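Predicted DNA-binding transcriptional regulator (Aliivibrio fischeri ES114, PDB 7DWN) probably binds cis-regulatory DNA and regulates transcription as a tetrameric LysR-type regulator with a winged helix-turn-helix DNA-binding domain and a periplasmic-binding-protein-like effector domain. Local coordinates at residues 94-99 with 142-147; 158-163 with 270-275; 170-175 with 254-259; 193-198 with 218-223. One frame throughout, in Å; residues are numbered along the deposited sequence.

All four contacts lie in the LysR substrate-binding region, split between its two lobes. Contacts 1 and 2 belong to one lobe: their centres are about 11 Å apart and they touch, Leu146 O lying 2.8 Å from Tyr271 N in a probable hydrogen bond that joins strands 145-149 and 264-272. Contacts 3 and 4 sit in the other lobe, centres about 16 Å apart and nearest atoms about 7 Å apart. Strand 160-174 spans the lobes, since contact 2 uses its start and contact 3 its end, with centres about 35 Å apart. Contact 4 carries Tyr196, whose side chain is about 4 Å from a bound MES, probably from the crystallisation liquor.

Contact 1: 94-99 with 142-147; sequences VVQVAA and ACDILL
Backbone hydrogen bonds define a parallel pairing of strand 94-99 with 145-147, the short axes 4.5 Å apart and inclined by 23°. Gln96 O takes two donors: Asp144 N at 2.8 Å, in the carbonyl plane on a lone pair, and Ile145 N at 3.2 Å, nearly along the C=O axis. Further on, Ala98 N gives a weak bond to Ile145 O, whereas Leu147 N reaches Ala98 O at 2.6 Å along a nearly straight path (167°). Three CA-H...O contacts, from Val97, Leu146 and Ala99, fill in between these bonds.

One side-chain bond extends the ladder backwards. Asp144 turns CG beside its own backbone N (chi1 -55°), bringing OD2 3.0 Å from Gln96 N; the donor approaches from above the carboxylate plane. Asp144 thus binds both backbone polar groups of Gln96, its N through the carboxylate and its O through the main chain.

Apolar contacts divide between the two faces. On the face of Val97, Ile145 and Leu147, the Val97 and Leu147 side chains cross obliquely, CG1 of Val97 3.7 Å from CD1 of Leu147, and the CB atoms of Ala99 and Leu147 also meet. On the other, Ala98 CB lies 3.6 Å from Leu146 CD1 and next to Cys143 SG.

Helix 279-290 packs on the first face through Val95, Ile145 and Leu147, and helix 101-114 through Ala99 and Leu147. Helix 134-140 covers Cys143 and Leu146 on the second. Strand 123-128 bonds along the far edge of 94-99, which places this pairing inside the mixed sheet of a periplasmic-binding-protein-like LysR effector domain.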
loop_
_atom_site.group_PDB
_atom_site.type_symbol
_atom_site.label_atom_id
_atom_site.label_comp_id
_atom_site.label_asym_id
_atom_site.label_seq_id
_atom_site.Cartn_x
_atom_site.Cartn_y
_atom_site.Cartn_z
ATOM N N VAL A 94 6.490 9.501 -27.974
ATOM C CA VAL A 94 7.247 9.822 -26.772
ATOM C C VAL A 94 7.923 8.562 -26.249
ATOM O O VAL A 94 7.344 7.466 -26.261
ATOM C CB VAL A 94 6.334 10.459 -25.708
ATOM C CG1 VAL A 94 5.213 9.505 -25.306
ATOM C CG2 VAL A 94 7.143 10.887 -24.489
ATOM N N VAL A 95 9.170 8.707 -25.811
ATOM C CA VAL A 95 9.938 7.617 -25.224
ATOM C C VAL A 95 10.352 8.055 -23.828
ATOM O O VAL A 95 11.070 9.053 -23.671
ATOM C CB VAL A 95 11.161 7.249 -26.080
ATOM C CG1 VAL A 95 11.869 6.032 -25.506
ATOM C CG2 VAL A 95 10.736 6.989 -27.516
ATOM N N GLN A 96 9.883 7.325 -22.818
ATOM C CA GLN A 96 10.174 7.630 -21.421
ATOM C C GLN A 96 11.498 6.980 -21.052
ATOM O O GLN A 96 11.609 5.749 -21.035
ATOM C CB GLN A 96 9.049 7.136 -20.516
ATOM C CG GLN A 96 7.693 7.723 -20.847
ATOM C CD GLN A 96 6.581 7.147 -19.993
ATOM O OE1 GLN A 96 6.481 7.441 -18.802
ATOM N NE2 GLN A 96 5.737 6.320 -20.601
ATOM N N VAL A 97 12.501 7.800 -20.757
ATOM C CA VAL A 97 13.837 7.325 -20.432
ATOM C C VAL A 97 14.181 7.789 -19.027
ATOM O O VAL A 97 14.282 8.995 -18.771
ATOM C CB VAL A 97 14.884 7.827 -21.438
ATOM C CG1 VAL A 97 16.280 7.444 -20.974
ATOM C CG2 VAL A 97 14.601 7.261 -22.820
ATOM N N ALA A 98 14.351 6.838 -18.118
ATOM C CA ALA A 98 14.964 7.120 -16.831
ATOM C C ALA A 98 16.471 6.977 -16.977
ATOM O O ALA A 98 16.958 6.033 -17.605
ATOM C CB ALA A 98 14.434 6.176 -15.753
ATOM N N ALA A 99 17.211 7.928 -16.417
ATOM C CA ALA A 99 18.647 7.953 -16.644
ATOM C C ALA A 99 19.361 8.550 -15.443
ATOM O O ALA A 99 18.821 9.407 -14.740
ATOM C CB ALA A 99 19.000 8.748 -17.907
ATOM N N ALA A 142 6.519 2.439 -15.975
ATOM C CA ALA A 142 6.641 3.876 -15.766
ATOM C C ALA A 142 7.687 4.504 -16.677
ATOM O O ALA A 142 7.638 5.716 -16.913
ATOM C CB ALA A 142 6.978 4.167 -14.305
ATOM N N CYS A 143 8.633 3.715 -17.180
ATOM C CA CYS A 143 9.595 4.179 -18.167
ATOM C C CYS A 143 9.872 3.050 -19.149
ATOM O O CYS A 143 9.750 1.869 -18.813
ATOM C CB CYS A 143 10.903 4.658 -17.520
ATOM S SG CYS A 143 11.795 3.403 -16.581
ATOM N N ASP A 144 10.238 3.428 -20.373
ATOM C CA ASP A 144 10.505 2.458 -21.426
ATOM C C ASP A 144 11.941 1.953 -21.399
ATOM O O ASP A 144 12.178 0.746 -21.530
ATOM C CB ASP A 144 10.198 3.073 -22.793
ATOM C CG ASP A 144 8.783 3.610 -22.886
ATOM O OD1 ASP A 144 7.856 2.931 -22.394
ATOM O OD2 ASP A 144 8.600 4.712 -23.445
ATOM N N ILE A 145 12.906 2.855 -21.232
ATOM C CA ILE A 145 14.324 2.523 -21.277
ATOM C C ILE A 145 15.020 3.199 -20.105
ATOM O O ILE A 145 14.761 4.371 -19.808
ATOM C CB ILE A 145 14.960 2.952 -22.618
ATOM C CG1 ILE A 145 14.296 2.215 -23.783
ATOM C CG2 ILE A 145 16.463 2.698 -22.607
ATOM C CD1 ILE A 145 14.605 2.811 -25.135
ATOM N N LEU A 146 15.899 2.459 -19.438
ATOM C CA LEU A 146 16.645 2.950 -18.289
ATOM C C LEU A 146 18.116 3.064 -18.662
ATOM O O LEU A 146 18.711 2.102 -19.147
ATOM C CB LEU A 146 16.470 2.011 -17.094
ATOM C CG LEU A 146 17.313 2.278 -15.849
ATOM C CD1 LEU A 146 17.070 3.688 -15.356
ATOM C CD2 LEU A 146 16.981 1.267 -14.765
ATOM N N LEU A 147 18.701 4.236 -18.446
ATOM C CA LEU A 147 20.130 4.438 -18.676
ATOM C C LEU A 147 20.799 4.467 -17.309
ATOM O O LEU A 147 20.695 5.456 -16.580
ATOM C CB LEU A 147 20.387 5.721 -19.461
ATOM C CG LEU A 147 20.371 5.665 -20.991
ATOM C CD1 LEU A 147 19.059 5.117 -21.531
ATOM C CD2 LEU A 147 20.641 7.047 -21.559
#

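Contact 2: 158-163 with 270-275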
loop_
_atom_site.group_PDB
_atom_site.type_symbol
_atom_site.label_atom_id
_atom_site.label_comp_id
_atom_site.label_asym_id
_atom_site.label_seq_id
_atom_site.Cartn_x
_atom_site.Cartn_y
_atom_site.Cartn_z
ATOM N N PRO A 158 14.715 -11.083 -15.865
ATOM C CA PRO A 158 13.833 -10.899 -17.026
ATOM C C PRO A 158 14.082 -9.628 -17.841
ATOM O O PRO A 158 13.315 -9.342 -18.760
ATOM C CB PRO A 158 12.445 -10.845 -16.386
ATOM C CG PRO A 158 12.691 -10.225 -15.058
ATOM C CD PRO A 158 14.029 -10.752 -14.603
ATOM N N TYR A 159 15.135 -8.884 -17.519
ATOM C CA TYR A 159 15.418 -7.631 -18.198
ATOM C C TYR A 159 16.377 -7.847 -19.362
ATOM O O TYR A 159 17.212 -8.755 -19.348
ATOM C CB TYR A 159 16.008 -6.613 -17.220
ATOM C CG TYR A 159 15.192 -6.476 -15.962
ATOM C CD1 TYR A 159 14.075 -5.652 -15.924
ATOM C CD2 TYR A 159 15.525 -7.184 -14.816
ATOM C CE1 TYR A 159 13.320 -5.531 -14.779
ATOM C CE2 TYR A 159 14.776 -7.069 -13.666
ATOM C CZ TYR A 159 13.675 -6.241 -13.653
ATOM O OH TYR A 159 12.925 -6.129 -12.507
ATOM N N GLN A 160 16.237 -7.004 -20.379
ATOM C CA GLN A 160 17.169 -6.952 -21.496
ATOM C C GLN A 160 18.168 -5.830 -21.251
ATOM O O GLN A 160 17.782 -4.721 -20.867
ATOM C CB GLN A 160 16.437 -6.725 -22.820
ATOM C CG GLN A 160 15.393 -7.772 -23.143
ATOM C CD GLN A 160 14.561 -7.401 -24.355
ATOM O OE1 GLN A 160 13.338 -7.532 -24.342
ATOM N NE2 GLN A 160 15.223 -6.935 -25.412
ATOM N N SER A 161 19.445 -6.121 -21.471
ATOM C CA SER A 161 20.511 -5.165 -21.217
ATOM C C SER A 161 21.381 -5.007 -22.453
ATOM O O SER A 161 21.556 -5.943 -23.237
ATOM C CB SER A 161 21.378 -5.598 -20.029
ATOM O OG SER A 161 21.931 -6.884 -20.249
ATOM N N GLN A 162 21.925 -3.804 -22.616
ATOM C CA GLN A 162 22.907 -3.512 -23.655
ATOM C C GLN A 162 24.014 -2.678 -23.034
ATOM O O GLN A 162 23.750 -1.596 -22.501
ATOM C CB GLN A 162 22.278 -2.768 -24.837
ATOM C CG GLN A 162 23.293 -2.241 -25.847
ATOM C CD GLN A 162 23.824 -3.324 -26.769
ATOM O OE1 GLN A 162 23.312 -4.443 -26.792
ATOM N NE2 GLN A 162 24.853 -2.991 -27.541
ATOM N N LEU A 163 25.242 -3.183 -23.090
ATOM C CA LEU A 163 26.384 -2.421 -22.603
ATOM C C LEU A 163 26.681 -1.291 -23.578
ATOM O O LEU A 163 27.002 -1.534 -24.746
ATOM C CB LEU A 163 27.597 -3.331 -22.431
ATOM C CG LEU A 163 28.837 -2.742 -21.750
ATOM C CD1 LEU A 163 29.551 -3.817 -20.952
ATOM C CD2 LEU A 163 29.789 -2.125 -22.766
ATOM N N ALA A 270 22.128 0.327 -21.090
ATOM C CA ALA A 270 20.711 0.533 -21.340
ATOM C C ALA A 270 19.965 -0.726 -20.917
ATOM O O ALA A 270 20.369 -1.840 -21.266
ATOM C CB ALA A 270 20.452 0.836 -22.817
ATOM N N TYR A 271 18.890 -0.546 -20.156
ATOM C CA TYR A 271 18.066 -1.639 -19.668
ATOM C C TYR A 271 16.629 -1.431 -20.123
ATOM O O TYR A 271 16.177 -0.295 -20.308
ATOM C CB TYR A 271 18.091 -1.737 -18.133
ATOM C CG TYR A 271 19.461 -1.861 -17.496
ATOM C CD1 TYR A 271 20.230 -3.007 -17.667
ATOM C CD2 TYR A 271 19.967 -0.847 -16.688
ATOM C CE1 TYR A 271 21.473 -3.133 -17.072
ATOM C CE2 TYR A 271 21.211 -0.964 -16.087
ATOM C CZ TYR A 271 21.958 -2.110 -16.282
ATOM O OH TYR A 271 23.196 -2.238 -15.693
ATOM N N ARG A 272 15.909 -2.537 -20.291
ATOM C CA ARG A 272 14.497 -2.485 -20.637
ATOM C C ARG A 272 13.821 -3.735 -20.098
ATOM O O ARG A 272 14.479 -4.720 -19.751
ATOM C CB ARG A 272 14.286 -2.360 -22.152
ATOM C CG ARG A 272 14.967 -3.448 -22.960
ATOM C CD ARG A 272 14.799 -3.226 -24.454
ATOM N NE ARG A 272 13.491 -3.649 -24.943
ATOM C CZ ARG A 272 13.099 -3.541 -26.209
ATOM N NH1 ARG A 272 13.914 -3.017 -27.114
ATOM N NH2 ARG A 272 11.892 -3.951 -26.573
ATOM N N TYR A 273 12.496 -3.681 -20.020
ATOM C CA TYR A 273 11.707 -4.811 -19.555
ATOM C C TYR A 273 10.695 -5.315 -20.572
ATOM O O TYR A 273 10.420 -6.516 -20.597
ATOM C CB TYR A 273 10.966 -4.453 -18.255
ATOM C CG TYR A 273 10.153 -5.597 -17.690
ATOM C CD1 TYR A 273 10.766 -6.634 -17.000
ATOM C CD2 TYR A 273 8.773 -5.642 -17.852
ATOM C CE1 TYR A 273 10.031 -7.683 -16.484
ATOM C CE2 TYR A 273 8.028 -6.689 -17.340
ATOM C CZ TYR A 273 8.663 -7.706 -16.657
ATOM O OH TYR A 273 7.932 -8.753 -16.142
ATOM N N GLN A 274 10.139 -4.442 -21.405
ATOM C CA GLN A 274 9.147 -4.857 -22.386
ATOM C C GLN A 274 9.830 -5.503 -23.585
ATOM O O GLN A 274 10.802 -4.962 -24.122
ATOM C CB GLN A 274 8.309 -3.659 -22.830
ATOM C CG GLN A 274 7.513 -3.014 -21.709
ATOM C CD GLN A 274 6.424 -3.923 -21.179
ATOM O OE1 GLN A 274 5.822 -4.693 -21.928
ATOM N NE2 GLN A 274 6.168 -3.842 -19.878
ATOM N N ALA A 275 9.320 -6.665 -24.000
ATOM C CA ALA A 275 9.886 -7.346 -25.161
ATOM C C ALA A 275 9.693 -6.524 -26.428
ATOM O O ALA A 275 10.582 -6.471 -27.285
ATOM C CB ALA A 275 9.260 -8.731 -25.315
#
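Four backbone hydrogen bonds tie the start of strand 160-174 antiparallel to the end of strand 264-272 in the mixed sheet of the effector domain. Gln160 and Arg272 exchange N-H...O bonds of 2.9 Å, Gln160 N to Arg272 O and Arg272 N to Gln160 O; Gln162 and Ala270 form the next hydrogen-bonded pair, with Ser161 and Tyr271 non-hydrogen-bonded between them. The Arg272 chain bends at chi3 (-79°), so NE and NH2 grip Gln274 O side-on, the acceptor lying in the guanidinium plane 2.9 Å from NH2. From helix 279-290 on this side, Glu282 forms a salt bridge with NH2 and Trp285 a cation-pi contact.

Gln160 runs alongside Arg272, pointing the same way. Its NE2 lies over one guanidinium face, toward the rim and 3.7 Å from Arg272 NE, the planes 18° apart. On the other sheet face, Ser161 CB meets the edge of the Tyr271 ring at CD1. Past the strand ends, Tyr159 and Tyr273 cross obliquely, planes at 55°, with Tyr159 CE1 3.6 Å from Tyr273 CD1; Pro158 CG reaches the Tyr273 edge. Tyr159 OH bonds Arg139.

The chemistry implies a guanidinium fixed in rotation by its in-plane grip on Gln274 O, its charge probably offset by Glu282.

Contact 3: 170-175 with 254-259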
loop_
_atom_site.group_PDB
_atom_site.type_symbol
_atom_site.label_atom_id
_atom_site.label_comp_id
_atom_site.label_asym_id
_atom_site.label_seq_id
_atom_site.Cartn_x
_atom_site.Cartn_y
_atom_site.Cartn_z
ATOM N N LEU A 170 38.703 7.920 -12.729
ATOM C CA LEU A 170 40.051 8.451 -12.618
ATOM C C LEU A 170 40.169 9.295 -11.364
ATOM O O LEU A 170 39.334 10.192 -11.150
ATOM C CB LEU A 170 40.388 9.299 -13.842
ATOM C CG LEU A 170 40.140 8.656 -15.206
ATOM C CD1 LEU A 170 40.442 9.646 -16.318
ATOM C CD2 LEU A 170 40.974 7.397 -15.366
ATOM N N PRO A 171 41.149 9.022 -10.502
ATOM C CA PRO A 171 41.410 9.909 -9.360
ATOM C C PRO A 171 42.088 11.182 -9.841
ATOM O O PRO A 171 43.182 11.142 -10.409
ATOM C CB PRO A 171 42.331 9.075 -8.465
ATOM C CG PRO A 171 43.015 8.138 -9.409
ATOM C CD PRO A 171 42.023 7.836 -10.503
ATOM N N VAL A 172 41.429 12.317 -9.624
ATOM C CA VAL A 172 41.883 13.579 -10.180
ATOM C C VAL A 172 41.964 14.641 -9.092
ATOM O O VAL A 172 41.271 14.587 -8.066
ATOM C CB VAL A 172 40.977 14.070 -11.327
ATOM C CG1 VAL A 172 41.043 13.111 -12.501
ATOM C CG2 VAL A 172 39.549 14.239 -10.838
ATOM N N SER A 173 42.838 15.616 -9.356
ATOM C CA SER A 173 43.033 16.798 -8.531
ATOM C C SER A 173 43.009 18.043 -9.403
ATOM O O SER A 173 43.309 18.000 -10.601
ATOM C CB SER A 173 44.371 16.775 -7.784
ATOM O OG SER A 173 44.551 15.571 -7.081
ATOM N N ALA A 174 42.683 19.167 -8.771
ATOM C CA ALA A 174 42.805 20.461 -9.421
ATOM C C ALA A 174 44.269 20.763 -9.727
ATOM O O ALA A 174 45.187 20.220 -9.108
ATOM C CB ALA A 174 42.219 21.563 -8.540
ATOM N N CYS A 175 44.483 21.648 -10.695
ATOM C CA CYS A 175 45.821 22.031 -11.111
ATOM C C CYS A 175 45.973 23.543 -11.059
ATOM O O CYS A 175 45.022 24.287 -11.316
ATOM C CB CYS A 175 46.136 21.530 -12.523
ATOM S SG CYS A 175 46.721 19.833 -12.579
ATOM N N VAL A 254 42.299 20.095 -14.588
ATOM C CA VAL A 254 42.316 18.935 -13.711
ATOM C C VAL A 254 43.370 17.969 -14.236
ATOM O O VAL A 254 43.736 17.992 -15.414
ATOM C CB VAL A 254 40.929 18.258 -13.631
ATOM C CG1 VAL A 254 40.702 17.337 -14.826
ATOM C CG2 VAL A 254 40.762 17.508 -12.324
ATOM N N ALA A 255 43.875 17.119 -13.344
ATOM C CA ALA A 255 44.859 16.136 -13.772
ATOM C C ALA A 255 44.705 14.848 -12.981
ATOM O O ALA A 255 44.345 14.857 -11.797
ATOM C CB ALA A 255 46.294 16.654 -13.630
ATOM N N ILE A 256 44.990 13.739 -13.665
ATOM C CA ILE A 256 45.059 12.436 -13.021
ATOM C C ILE A 256 46.309 12.379 -12.157
ATOM O O ILE A 256 47.411 12.725 -12.603
ATOM C CB ILE A 256 45.060 11.315 -14.069
ATOM C CG1 ILE A 256 43.937 11.527 -15.087
ATOM C CG2 ILE A 256 44.924 9.961 -13.395
ATOM C CD1 ILE A 256 43.974 10.551 -16.245
ATOM N N ILE A 257 46.146 11.939 -10.912
ATOM C CA ILE A 257 47.231 11.909 -9.943
ATOM C C ILE A 257 47.517 10.511 -9.429
ATOM O O ILE A 257 48.441 10.336 -8.629
ATOM C CB ILE A 257 46.948 12.854 -8.758
ATOM C CG1 ILE A 257 45.795 12.305 -7.918
ATOM C CG2 ILE A 257 46.623 14.249 -9.256
ATOM C CD1 ILE A 257 45.750 12.862 -6.524
ATOM N N GLY A 258 46.752 9.511 -9.852
ATOM C CA GLY A 258 46.889 8.174 -9.325
ATOM C C GLY A 258 47.726 7.264 -10.210
ATOM O O GLY A 258 48.034 7.565 -11.360
ATOM N N GLU A 259 48.108 6.133 -9.627
ATOM C CA GLU A 259 48.694 5.045 -10.389
ATOM C C GLU A 259 47.632 4.434 -11.302
ATOM O O GLU A 259 46.428 4.604 -11.095
ATOM C CB GLU A 259 49.269 3.994 -9.436
ATOM C CG GLU A 259 50.147 2.932 -10.073
ATOM C CD GLU A 259 50.779 2.020 -9.039
ATOM O OE1 GLU A 259 50.703 2.346 -7.836
ATOM O OE2 GLU A 259 51.347 0.979 -9.428
#
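The hollow between Val172 and the backbone at Ser173 receives Val254 CG2. This methyl, anti to the backbone N of Val254, sits 3.6 Å from Val172 CB and 3.1 Å from Ser173 O, so the branch wedges against both side chain and carbonyl. Further along, Leu170 CD1 crosses obliquely to meet Ile256 CD1 at 3.6 Å, and Ile256 CG1 also approaches Val172 CG1.

Ile257 fills the opposite face. With CG1 in the crowded position between backbone N and carbonyl carbon (chi1 69°), its CD1 and CG2 branches straddle the Ser173 hydroxyl, CD1 3.0 Å from Ser173 OG, which makes a weak hydrogen bond to Tyr183 O. At one end Cys175 SG meets Ala255 CB at 3.4 Å; at the other, the Pro171 ring lays CG against Gly258, 3.9 Å from its CA, where the glycine has no side chain to intervene.

Backbone bonds set this fit: Ser173 and Ala255 exchange N-H...O bonds as an antiparallel hydrogen-bonded pair, and beyond the strand Ile257 N reaches Pro171 O at 3.1 Å, close to straight (168°). The short axes run at 142°, a marked twist, and the side chains of Ala174 and Val254 diverge.

Strand 238-241 pairs with 160-174 on its other edge, through Leu170 and Val172. Helix 246-250 lies against Val254 and Ile256, so in this second lobe of the LysR effector domain 254-256 is an edge strand backed by the helix that precedes it.

Contact 4: 193-198 with 218-223; sequences WLTYSS and IFSSSM
Trp193 opens the pairing through its carbonyl: Ile218 N donates to Trp193 O at 3.0 Å, in the carbonyl plane. Its indole leads away from 218-223 to meet Trp239 nearly perpendicularly, while Thr195 CB lies over one face near the rim.

Leu194 sets CG beside its backbone N, and this brings CD2 across to Phe219 CB at 3.6 Å, with Ile218 CG1 next to it. Helix 224-232 covers Leu194 through Leu230 and Val231.

Thr195 uses both its backbone N and its backbone O: the N reaches Phe219 O at 2.9 Å, almost straight at 172°, and the O accepts from Ser221 N, nearly along the C=O axis. Its hydroxyl, anti to the backbone N, donates to Tyr196 O on a lone pair (2.9 Å from OG1), which ties down the chain just after the strand. Its methyl CG2 rests 3.4 Å from Phe219 O, with Ser220 OG next.

Tyr196 leaves the ladder with CA 3.2 Å from Ser221 O, a CA-H...O contact at 170°. Its CB leads away from 218-223, though the ring still passes Ser221 O with CD1; its OH hydrogen-bonds Trp239 O and Thr224 OG1, and the side chain lies about 4 Å from a bound MES. Ser197 N passes 3.8 Å from Ser220 OG.

On the facing strand, Ser221 OG accepts from Met223 N in an ST turn and also bonds Val126 of the second subunit, whose strand continues the sheet beside 219-221. The parallel strands, 17° apart and linked through helix 201-209, form the beta-alpha-beta unit characteristic of the periplasmic-binding-protein-like fold of LysR effector domains.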
loop_
_atom_site.group_PDB
_atom_site.type_symbol
_atom_site.label_atom_id
_atom_site.label_comp_id
_atom_site.label_asym_id
_atom_site.label_seq_id
_atom_site.Cartn_x
_atom_site.Cartn_y
_atom_site.Cartn_z
ATOM N N TRP A 193 39.470 14.298 0.682
ATOM C CA TRP A 193 38.836 13.344 -0.212
ATOM C C TRP A 193 37.367 13.712 -0.358
ATOM O O TRP A 193 36.643 13.818 0.641
ATOM C CB TRP A 193 39.007 11.926 0.335
ATOM C CG TRP A 193 38.359 10.853 -0.466
ATOM C CD1 TRP A 193 38.130 10.847 -1.810
ATOM C CD2 TRP A 193 37.845 9.617 0.037
ATOM N NE1 TRP A 193 37.505 9.678 -2.176
ATOM C CE2 TRP A 193 37.317 8.908 -1.058
ATOM C CE3 TRP A 193 37.779 9.043 1.308
ATOM C CZ2 TRP A 193 36.734 7.652 -0.918
ATOM C CZ3 TRP A 193 37.200 7.799 1.446
ATOM C CH2 TRP A 193 36.684 7.116 0.339
ATOM N N LEU A 194 36.948 13.935 -1.602
ATOM C CA LEU A 194 35.558 14.184 -1.958
ATOM C C LEU A 194 34.987 12.874 -2.483
ATOM O O LEU A 194 35.333 12.436 -3.586
ATOM C CB LEU A 194 35.460 15.290 -3.006
ATOM C CG LEU A 194 36.302 16.539 -2.740
ATOM C CD1 LEU A 194 36.425 17.389 -3.993
ATOM C CD2 LEU A 194 35.706 17.350 -1.606
ATOM N N THR A 195 34.115 12.250 -1.702
ATOM C CA THR A 195 33.721 10.871 -1.936
ATOM C C THR A 195 32.259 10.771 -2.349
ATOM O O THR A 195 31.447 11.662 -2.091
ATOM C CB THR A 195 33.959 10.026 -0.678
ATOM O OG1 THR A 195 33.729 8.644 -0.977
ATOM C CG2 THR A 195 33.020 10.455 0.441
ATOM N N TYR A 196 31.939 9.664 -3.013
ATOM C CA TYR A 196 30.558 9.245 -3.155
ATOM C C TYR A 196 30.091 8.584 -1.863
ATOM O O TYR A 196 30.867 8.365 -0.929
ATOM C CB TYR A 196 30.401 8.265 -4.318
ATOM C CG TYR A 196 30.891 8.779 -5.651
ATOM C CD1 TYR A 196 30.076 9.564 -6.454
ATOM C CD2 TYR A 196 32.161 8.464 -6.114
ATOM C CE1 TYR A 196 30.516 10.030 -7.677
ATOM C CE2 TYR A 196 32.609 8.926 -7.334
ATOM C CZ TYR A 196 31.783 9.710 -8.111
ATOM O OH TYR A 196 32.223 10.174 -9.329
ATOM N N SER A 197 28.803 8.261 -1.810
ATOM C CA SER A 197 28.340 7.330 -0.794
ATOM C C SER A 197 28.986 5.976 -1.048
ATOM O O SER A 197 29.022 5.497 -2.186
ATOM C CB SER A 197 26.816 7.219 -0.819
ATOM O OG SER A 197 26.352 6.338 0.189
ATOM N N SER A 198 29.526 5.369 0.011
ATOM C CA SER A 198 30.285 4.135 -0.158
ATOM C C SER A 198 29.408 2.970 -0.597
ATOM O O SER A 198 29.938 1.958 -1.067
ATOM C CB SER A 198 31.021 3.784 1.135
ATOM O OG SER A 198 31.936 4.805 1.493
ATOM N N ILE A 218 36.239 14.663 3.454
ATOM C CA ILE A 218 35.784 15.979 3.884
ATOM C C ILE A 218 34.449 16.364 3.274
ATOM O O ILE A 218 33.906 17.420 3.619
ATOM C CB ILE A 218 36.833 17.068 3.587
ATOM C CG1 ILE A 218 36.944 17.299 2.080
ATOM C CG2 ILE A 218 38.177 16.689 4.195
ATOM C CD1 ILE A 218 37.678 18.563 1.714
ATOM N N PHE A 219 33.897 15.539 2.389
ATOM C CA PHE A 219 32.677 15.872 1.671
ATOM C C PHE A 219 32.182 14.623 0.964
ATOM O O PHE A 219 32.977 13.887 0.375
ATOM C CB PHE A 219 32.927 16.999 0.659
ATOM C CG PHE A 219 31.733 17.342 -0.180
ATOM C CD1 PHE A 219 30.817 18.288 0.248
ATOM C CD2 PHE A 219 31.533 16.729 -1.407
ATOM C CE1 PHE A 219 29.719 18.612 -0.525
ATOM C CE2 PHE A 219 30.439 17.047 -2.184
ATOM C CZ PHE A 219 29.529 17.989 -1.742
ATOM N N SER A 220 30.874 14.391 1.026
ATOM C CA SER A 220 30.254 13.258 0.357
ATOM C C SER A 220 29.087 13.745 -0.489
ATOM O O SER A 220 28.384 14.685 -0.108
ATOM C CB SER A 220 29.767 12.205 1.358
ATOM O OG SER A 220 29.301 11.049 0.685
ATOM N N SER A 221 28.892 13.105 -1.639
ATOM C CA SER A 221 27.790 13.449 -2.523
ATOM C C SER A 221 27.546 12.297 -3.483
ATOM O O SER A 221 28.477 11.596 -3.883
ATOM C CB SER A 221 28.071 14.736 -3.306
ATOM O OG SER A 221 26.944 15.123 -4.072
ATOM N N SER A 222 26.279 12.114 -3.847
ATOM C CA SER A 222 25.914 11.144 -4.867
ATOM C C SER A 222 25.976 11.726 -6.271
ATOM O O SER A 222 25.804 10.983 -7.242
ATOM C CB SER A 222 24.507 10.598 -4.603
ATOM O OG SER A 222 23.533 11.623 -4.703
ATOM N N MET A 223 26.215 13.028 -6.399
ATOM C CA MET A 223 26.234 13.708 -7.688
ATOM C C MET A 223 27.675 13.874 -8.153
ATOM O O MET A 223 28.478 14.530 -7.481
ATOM C CB MET A 223 25.535 15.064 -7.589
ATOM C CG MET A 223 24.048 14.960 -7.294
ATOM S SD MET A 223 23.312 16.521 -6.774
ATOM C CE MET A 223 24.096 16.736 -5.181
#